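Local coordinates for protein putative enoyl-CoA hydratase (Streptomyces avermitilis, PDB 3GKB) that probably acts on acyl-CoA thioesters as a member of the crotonase (enoyl-CoA hydratase/isomerase) family, though its own reaction is not established, at residues B[53-58]-B[207-212]; B[120-125]-B[186-191]; B[130-135]-B[203-208]. One frame throughout, in Å; residues are numbered along the deposited sequence.

Contact 1: residues B[53-58]-B[207-212]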
# COMPACT_ATOMS: atom_id res chain seq x y z
N VAL B 53 9.35 -15.08 -27.29
CA VAL B 53 9.60 -14.96 -25.85
C VAL B 53 8.52 -14.09 -25.22
O VAL B 53 8.27 -12.98 -25.66
CB VAL B 53 10.98 -14.39 -25.56
CG1 VAL B 53 11.18 -14.18 -24.03
CG2 VAL B 53 12.06 -15.35 -26.10
N ARG B 54 7.86 -14.65 -24.20
CA ARG B 54 6.75 -13.98 -23.52
C ARG B 54 7.04 -13.60 -22.05
O ARG B 54 6.36 -12.74 -21.48
CB ARG B 54 5.50 -14.84 -23.65
CG ARG B 54 5.04 -15.01 -25.11
CD ARG B 54 3.82 -15.85 -25.24
NE ARG B 54 4.03 -17.23 -24.80
CZ ARG B 54 4.61 -18.18 -25.53
NH1 ARG B 54 5.06 -17.93 -26.76
NH2 ARG B 54 4.76 -19.41 -25.02
N VAL B 55 8.02 -14.26 -21.44
CA VAL B 55 8.36 -14.07 -20.02
C VAL B 55 9.86 -14.01 -19.95
O VAL B 55 10.55 -14.77 -20.67
CB VAL B 55 7.82 -15.22 -19.12
CG1 VAL B 55 8.27 -15.05 -17.66
CG2 VAL B 55 6.27 -15.31 -19.24
N ILE B 56 10.39 -13.14 -19.08
CA ILE B 56 11.84 -13.10 -18.79
C ILE B 56 12.03 -13.27 -17.28
O ILE B 56 11.35 -12.60 -16.49
CB ILE B 56 12.45 -11.74 -19.21
CG1 ILE B 56 12.33 -11.54 -20.73
CG2 ILE B 56 13.91 -11.65 -18.72
CD1 ILE B 56 12.56 -10.10 -21.21
N VAL B 57 12.90 -14.19 -16.88
CA VAL B 57 13.21 -14.41 -15.47
C VAL B 57 14.68 -14.06 -15.22
O VAL B 57 15.58 -14.62 -15.86
CB VAL B 57 12.99 -15.85 -15.00
CG1 VAL B 57 13.29 -15.95 -13.47
CG2 VAL B 57 11.57 -16.35 -15.29
N PHE B 58 14.91 -13.14 -14.30
CA PHE B 58 16.25 -12.74 -13.90
C PHE B 58 16.64 -13.48 -12.64
O PHE B 58 15.88 -13.50 -11.67
CB PHE B 58 16.29 -11.25 -13.59
CG PHE B 58 15.92 -10.36 -14.73
CD1 PHE B 58 16.86 -9.94 -15.64
CD2 PHE B 58 14.64 -9.88 -14.86
CE1 PHE B 58 16.52 -9.07 -16.68
CE2 PHE B 58 14.30 -9.03 -15.90
CZ PHE B 58 15.26 -8.64 -16.81
N ARG B 207 6.29 -20.47 -16.34
CA ARG B 207 5.74 -21.39 -17.33
C ARG B 207 4.25 -21.24 -17.46
O ARG B 207 3.75 -21.26 -18.57
CB ARG B 207 6.15 -22.83 -17.03
CG ARG B 207 7.66 -23.07 -17.26
CD ARG B 207 8.17 -22.88 -18.72
NE ARG B 207 7.49 -23.81 -19.62
CZ ARG B 207 7.87 -25.07 -19.86
NH1 ARG B 207 7.15 -25.82 -20.68
NH2 ARG B 207 8.97 -25.59 -19.29
N ASN B 208 3.56 -21.02 -16.34
CA ASN B 208 2.10 -20.79 -16.38
C ASN B 208 1.71 -19.51 -17.11
O ASN B 208 0.74 -19.50 -17.87
CB ASN B 208 1.49 -20.80 -14.96
CG ASN B 208 1.33 -22.20 -14.39
OD1 ASN B 208 1.68 -23.18 -15.02
ND2 ASN B 208 0.79 -22.29 -13.17
N ILE B 209 2.49 -18.45 -16.91
CA ILE B 209 2.27 -17.22 -17.63
C ILE B 209 2.61 -17.39 -19.11
O ILE B 209 1.85 -16.91 -19.97
CB ILE B 209 3.01 -16.00 -16.99
CG1 ILE B 209 2.43 -15.74 -15.58
CG2 ILE B 209 2.90 -14.76 -17.90
CD1 ILE B 209 3.17 -14.67 -14.74
N ALA B 210 3.72 -18.05 -19.42
CA ALA B 210 4.09 -18.28 -20.83
C ALA B 210 3.07 -19.17 -21.56
O ALA B 210 2.89 -19.04 -22.76
CB ALA B 210 5.50 -18.87 -20.94
N ALA B 211 2.38 -20.04 -20.83
CA ALA B 211 1.36 -20.93 -21.43
C ALA B 211 0.05 -20.25 -21.74
O ALA B 211 -0.77 -20.84 -22.41
CB ALA B 211 1.11 -22.11 -20.56
N LEU B 212 -0.17 -19.03 -21.25
CA LEU B 212 -1.42 -18.31 -21.50
C LEU B 212 -1.63 -18.10 -22.99
O LEU B 212 -0.66 -17.96 -23.74
CB LEU B 212 -1.44 -16.95 -20.75
CG LEU B 212 -1.48 -17.05 -19.22
CD1 LEU B 212 -1.31 -15.65 -18.64
CD2 LEU B 212 -2.75 -17.75 -18.69

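Contact 2: residues B[120-125]-B[186-191]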
# COMPACT_ATOMS: atom_id res chain seq x y z
N GLY B 120 21.61 0.21 -6.72
CA GLY B 120 21.12 -0.08 -8.05
C GLY B 120 20.61 -1.50 -8.25
O GLY B 120 19.72 -1.72 -9.07
N GLY B 121 21.16 -2.47 -7.52
CA GLY B 121 20.62 -3.84 -7.54
C GLY B 121 19.22 -3.89 -6.96
O GLY B 121 18.35 -4.63 -7.46
N ALA B 122 18.97 -3.11 -5.91
CA ALA B 122 17.63 -3.11 -5.29
C ALA B 122 16.63 -2.40 -6.19
O ALA B 122 15.44 -2.76 -6.25
CB ALA B 122 17.66 -2.44 -3.91
N GLU B 123 17.11 -1.40 -6.92
CA GLU B 123 16.31 -0.70 -7.93
C GLU B 123 15.87 -1.66 -9.04
O GLU B 123 14.71 -1.62 -9.46
CB GLU B 123 17.08 0.52 -8.50
CG GLU B 123 17.33 1.60 -7.41
CD GLU B 123 18.27 2.78 -7.81
OE1 GLU B 123 17.91 3.94 -7.52
OE2 GLU B 123 19.36 2.55 -8.37
N PHE B 124 16.81 -2.51 -9.48
CA PHE B 124 16.59 -3.53 -10.52
C PHE B 124 15.50 -4.48 -10.07
O PHE B 124 14.49 -4.70 -10.79
CB PHE B 124 17.94 -4.25 -10.74
CG PHE B 124 17.98 -5.20 -11.89
CD1 PHE B 124 18.89 -4.98 -12.93
CD2 PHE B 124 17.21 -6.35 -11.92
CE1 PHE B 124 18.98 -5.84 -13.98
CE2 PHE B 124 17.31 -7.23 -13.03
CZ PHE B 124 18.19 -6.96 -14.03
N VAL B 125 15.62 -4.96 -8.83
CA VAL B 125 14.60 -5.86 -8.26
C VAL B 125 13.22 -5.21 -8.27
O VAL B 125 12.25 -5.86 -8.68
CB VAL B 125 14.98 -6.34 -6.83
CG1 VAL B 125 13.79 -7.13 -6.17
CG2 VAL B 125 16.28 -7.18 -6.86
N TYR B 186 5.98 -4.80 3.26
CA TYR B 186 6.00 -3.41 2.78
C TYR B 186 5.46 -3.28 1.34
O TYR B 186 4.96 -2.23 0.97
CB TYR B 186 7.41 -2.82 2.85
CG TYR B 186 7.85 -2.29 4.22
CD1 TYR B 186 7.29 -2.75 5.42
CD2 TYR B 186 8.84 -1.33 4.30
CE1 TYR B 186 7.70 -2.24 6.62
CE2 TYR B 186 9.25 -0.82 5.50
CZ TYR B 186 8.67 -1.27 6.67
OH TYR B 186 9.07 -0.74 7.88
N GLY B 187 5.58 -4.33 0.54
CA GLY B 187 5.15 -4.31 -0.83
C GLY B 187 6.28 -3.98 -1.80
O GLY B 187 6.02 -3.78 -2.99
N TRP B 188 7.52 -3.97 -1.30
CA TRP B 188 8.74 -3.72 -2.12
C TRP B 188 8.96 -4.86 -3.10
O TRP B 188 9.41 -4.66 -4.24
CB TRP B 188 9.94 -3.60 -1.19
CG TRP B 188 11.17 -2.93 -1.72
CD1 TRP B 188 11.41 -2.49 -3.00
CD2 TRP B 188 12.36 -2.67 -0.98
NE1 TRP B 188 12.67 -1.94 -3.07
CE2 TRP B 188 13.27 -2.02 -1.84
CE3 TRP B 188 12.73 -2.87 0.35
CZ2 TRP B 188 14.52 -1.59 -1.42
CZ3 TRP B 188 13.99 -2.45 0.76
CH2 TRP B 188 14.87 -1.84 -0.12
N ILE B 189 8.61 -6.07 -2.67
CA ILE B 189 8.56 -7.23 -3.55
C ILE B 189 7.20 -7.90 -3.42
O ILE B 189 6.41 -7.58 -2.52
CB ILE B 189 9.67 -8.27 -3.22
CG1 ILE B 189 9.46 -8.83 -1.80
CG2 ILE B 189 11.03 -7.65 -3.39
CD1 ILE B 189 10.50 -9.87 -1.37
N ASN B 190 6.92 -8.88 -4.28
CA ASN B 190 5.60 -9.48 -4.29
C ASN B 190 5.40 -10.47 -3.14
O ASN B 190 4.35 -10.46 -2.48
CB ASN B 190 5.31 -10.21 -5.62
CG ASN B 190 5.18 -9.25 -6.78
OD1 ASN B 190 6.10 -8.50 -7.09
ND2 ASN B 190 4.02 -9.28 -7.45
N ARG B 191 6.40 -11.31 -2.91
CA ARG B 191 6.26 -12.41 -1.94
C ARG B 191 7.59 -12.92 -1.48
O ARG B 191 8.53 -12.93 -2.25
CB ARG B 191 5.46 -13.57 -2.56
CG ARG B 191 4.72 -14.45 -1.53
CD ARG B 191 3.33 -13.89 -1.31
NE ARG B 191 2.52 -14.01 -2.51
CZ ARG B 191 1.91 -15.10 -2.94
NH1 ARG B 191 1.94 -16.24 -2.24
NH2 ARG B 191 1.24 -15.06 -4.08
O HOH W 1 14.25 -0.20 -4.97

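Contact 3: residues B[130-135]-B[203-208]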
# COMPACT_ATOMS: atom_id res chain seq x y z
N MET B 130 7.30 -8.44 -11.35
CA MET B 130 7.11 -9.16 -10.09
C MET B 130 8.44 -9.69 -9.57
O MET B 130 9.37 -9.99 -10.36
CB MET B 130 6.03 -10.29 -10.21
CG MET B 130 6.12 -11.29 -11.32
SD MET B 130 4.54 -12.27 -11.68
CE MET B 130 3.69 -11.23 -12.83
N ALA B 131 8.56 -9.76 -8.24
CA ALA B 131 9.77 -10.20 -7.58
C ALA B 131 9.38 -11.16 -6.44
O ALA B 131 8.50 -10.84 -5.61
CB ALA B 131 10.53 -9.04 -7.00
N PHE B 132 10.05 -12.30 -6.42
CA PHE B 132 9.84 -13.36 -5.42
C PHE B 132 11.20 -13.60 -4.76
O PHE B 132 12.21 -13.78 -5.47
CB PHE B 132 9.34 -14.65 -6.10
CG PHE B 132 8.02 -14.46 -6.82
CD1 PHE B 132 6.85 -14.29 -6.09
CD2 PHE B 132 7.95 -14.36 -8.22
CE1 PHE B 132 5.62 -14.08 -6.75
CE2 PHE B 132 6.72 -14.16 -8.86
CZ PHE B 132 5.57 -14.00 -8.11
N ALA B 133 11.22 -13.63 -3.43
CA ALA B 133 12.48 -13.69 -2.67
C ALA B 133 12.52 -14.83 -1.65
O ALA B 133 11.50 -15.21 -1.07
CB ALA B 133 12.77 -12.35 -1.96
N ALA B 134 13.72 -15.36 -1.43
CA ALA B 134 13.96 -16.43 -0.45
C ALA B 134 13.89 -15.85 1.00
O ALA B 134 14.70 -14.98 1.39
CB ALA B 134 15.34 -17.05 -0.69
N ALA B 135 12.96 -16.38 1.78
CA ALA B 135 12.71 -15.88 3.14
C ALA B 135 13.97 -15.89 3.99
O ALA B 135 14.26 -14.92 4.71
CB ALA B 135 11.57 -16.70 3.80
N ASP B 203 9.73 -21.04 -11.40
CA ASP B 203 9.59 -21.79 -12.64
C ASP B 203 8.11 -22.05 -13.01
O ASP B 203 7.70 -21.88 -14.17
CB ASP B 203 10.39 -23.08 -12.57
CG ASP B 203 10.34 -23.87 -13.87
OD1 ASP B 203 10.86 -23.38 -14.90
OD2 ASP B 203 9.75 -24.97 -13.85
N ARG B 204 7.32 -22.46 -12.03
CA ARG B 204 5.89 -22.66 -12.22
C ARG B 204 5.16 -21.39 -12.67
O ARG B 204 4.37 -21.44 -13.62
CB ARG B 204 5.22 -23.19 -10.96
CG ARG B 204 3.72 -23.39 -11.11
CD ARG B 204 3.03 -23.99 -9.87
NE ARG B 204 3.04 -23.07 -8.73
CZ ARG B 204 2.24 -22.00 -8.58
NH1 ARG B 204 1.33 -21.68 -9.48
NH2 ARG B 204 2.37 -21.25 -7.50
N VAL B 205 5.42 -20.28 -11.98
CA VAL B 205 4.78 -18.99 -12.33
C VAL B 205 5.16 -18.62 -13.77
O VAL B 205 4.31 -18.29 -14.57
CB VAL B 205 5.18 -17.87 -11.35
CG1 VAL B 205 4.87 -16.48 -11.93
CG2 VAL B 205 4.49 -18.09 -9.97
N ALA B 206 6.45 -18.70 -14.09
CA ALA B 206 6.94 -18.32 -15.43
C ALA B 206 6.31 -19.16 -16.54
O ALA B 206 5.86 -18.63 -17.55
CB ALA B 206 8.49 -18.36 -15.50
N ARG B 207 6.29 -20.47 -16.34
CA ARG B 207 5.74 -21.39 -17.33
C ARG B 207 4.25 -21.24 -17.46
O ARG B 207 3.75 -21.26 -18.57
CB ARG B 207 6.15 -22.83 -17.03
CG ARG B 207 7.66 -23.07 -17.26
CD ARG B 207 8.17 -22.88 -18.72
NE ARG B 207 7.49 -23.81 -19.62
CZ ARG B 207 7.87 -25.07 -19.86
NH1 ARG B 207 7.15 -25.82 -20.68
NH2 ARG B 207 8.97 -25.59 -19.29
N ASN B 208 3.56 -21.02 -16.34
CA ASN B 208 2.10 -20.79 -16.38
C ASN B 208 1.71 -19.51 -17.11
O ASN B 208 0.74 -19.50 -17.87
CB ASN B 208 1.49 -20.80 -14.96
CG ASN B 208 1.33 -22.20 -14.39
OD1 ASN B 208 1.68 -23.18 -15.02
ND2 ASN B 208 0.79 -22.29 -13.17

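Contact 1: residues B[53-58]-B[207-212]
R54, just before strand 55-60, reaches to the backbone of A210 of helix 195-210. Its CB points toward the helix, and the chain bends at chi3 (-64°) to turn the guanidinium to the carbonyl. The grip is side-on, with two nitrogens on one oxygen. NE donates to A210 O at 3.0 Å, in the carbonyl plane and on a lone pair. NH2 donates to the same A210 O, also at 3.0 Å, but from above the carbonyl plane. Both N-H...O angles are near 140°, so neither bond is straight. The oxygen lies near the guanidinium plane, so the pair of bonds fixes how that group is turned. An alanine here would remove both donors and is likely to leave the A210 carbonyl without these mates.

V55 follows with an apolar contact. Its CG2 meets I209 CG2 at 3.7 Å, and the two side chains cross at about a right angle. The same V55 CG2 lies 4.0 Å from A210 CB. CG1 is anti to the backbone N, which leaves CG2 as the branch that faces the helix.

In the crotonase-like fold this helix packs across the parallel part of the main sheet. Strand 55-60 runs between strands 19-24 and 108-113. A210 also touches V19 on the first of these, and I209 touches V108 on the second. Helix 34-48 packs against V53, I56 and F58, while I209 also meets L173 of the second subunit.

Contact 2: residues B[120-125]-B[186-191]
The indole of W188 comes up to A122 of helix 120-127. From CB, CG lies anti to the backbone N (chi1 -161°), which carries the ring to the helix. Along the five-membered ring, W188 NE1 donates to a water oxygen 3.0 Å away, and that water lies at the ring edge, in plane. The water also donates a weak hydrogen bond to A122 O, and so links the indole N-H to the helix backbone. On the six-membered ring, CZ2 makes the direct contact: W188 CZ2 lies 4.1 Å from A122 CB. The methyl comes in obliquely.

The next residue adds a second apolar pair. I189 CG2 meets V125 CG1 at 4.0 Å, one helical turn on from A122. No direct hydrogen bond joins the two segments.

G187, with positive phi (95°), is the C-prime residue of a Schellman motif that ends helix 180-186, and the loop carrying W188 follows it. That loop leads into strand 191-193, at the edge of the main sheet. L140 of strand 139-141 touches A122, V125, W188 and I189, and helix 155-163 packs on W188 through L159 and V163.

Contact 3: residues B[130-135]-B[203-208]
V205 is met by two side chains of strand 130-134, M130 and F132, and its CG1 makes the closest approach to both. The contact is wholly apolar, with no hydrogen bond across it.

The sulfur contact comes first. M130 SD lies 4.2 Å from V205 CG1. CG of M130 stands between the backbone N and the carbonyl carbon (chi1 51°), and the chain then extends to bring the sulfur to the helix.

The aromatic contact is made by the far part of the F132 ring. F132 CE2 is 4.3 Å from V205 CG1, and the methyl approaches the ring obliquely. M130 and F132 are two residues apart on the strand, and both CB atoms point toward the helix. A single methyl of V205 is thus shared by a thioether and a phenyl ring. The backbones stand well apart: the nearest CA atoms, those of F132 and V205, are 10.2 Å apart, and side chains bridge the distance.

Here helix 195-210 packs over the main sheet, as it does in the crotonase-like fold. Strand 130-134 lies between strands 108-113 and 191-193. I110 of strand 108-113 touches M130, F132 and V205. Earlier in the helix, L198 and V202 also touch F132, and Y201 meets its ring. The second subunit adds E170 against M130 and F132, and T174 against V205.

Overall arrangement
From the N terminus, strand 55-60 comes first, and contact 1 closes the longest loop by joining it to the 207-212 part, on helix 195-210. Contact 2 is nested inside that loop and ties helix 120-127 to the loop before strand 191-193. Contact 3 starts on strand 130-134, inside the span of contact 2, and ends beyond it on helix 195-210, so the two cross. Contacts 1 and 3 share R207 and N208 and fix one helix to two strands of the main sheet. Backbone pairing of 130-135 with 186-191 joins contacts 2 and 3. F58 and F124 join contacts 1 and 2 edge-to-face. All three touch the second subunit.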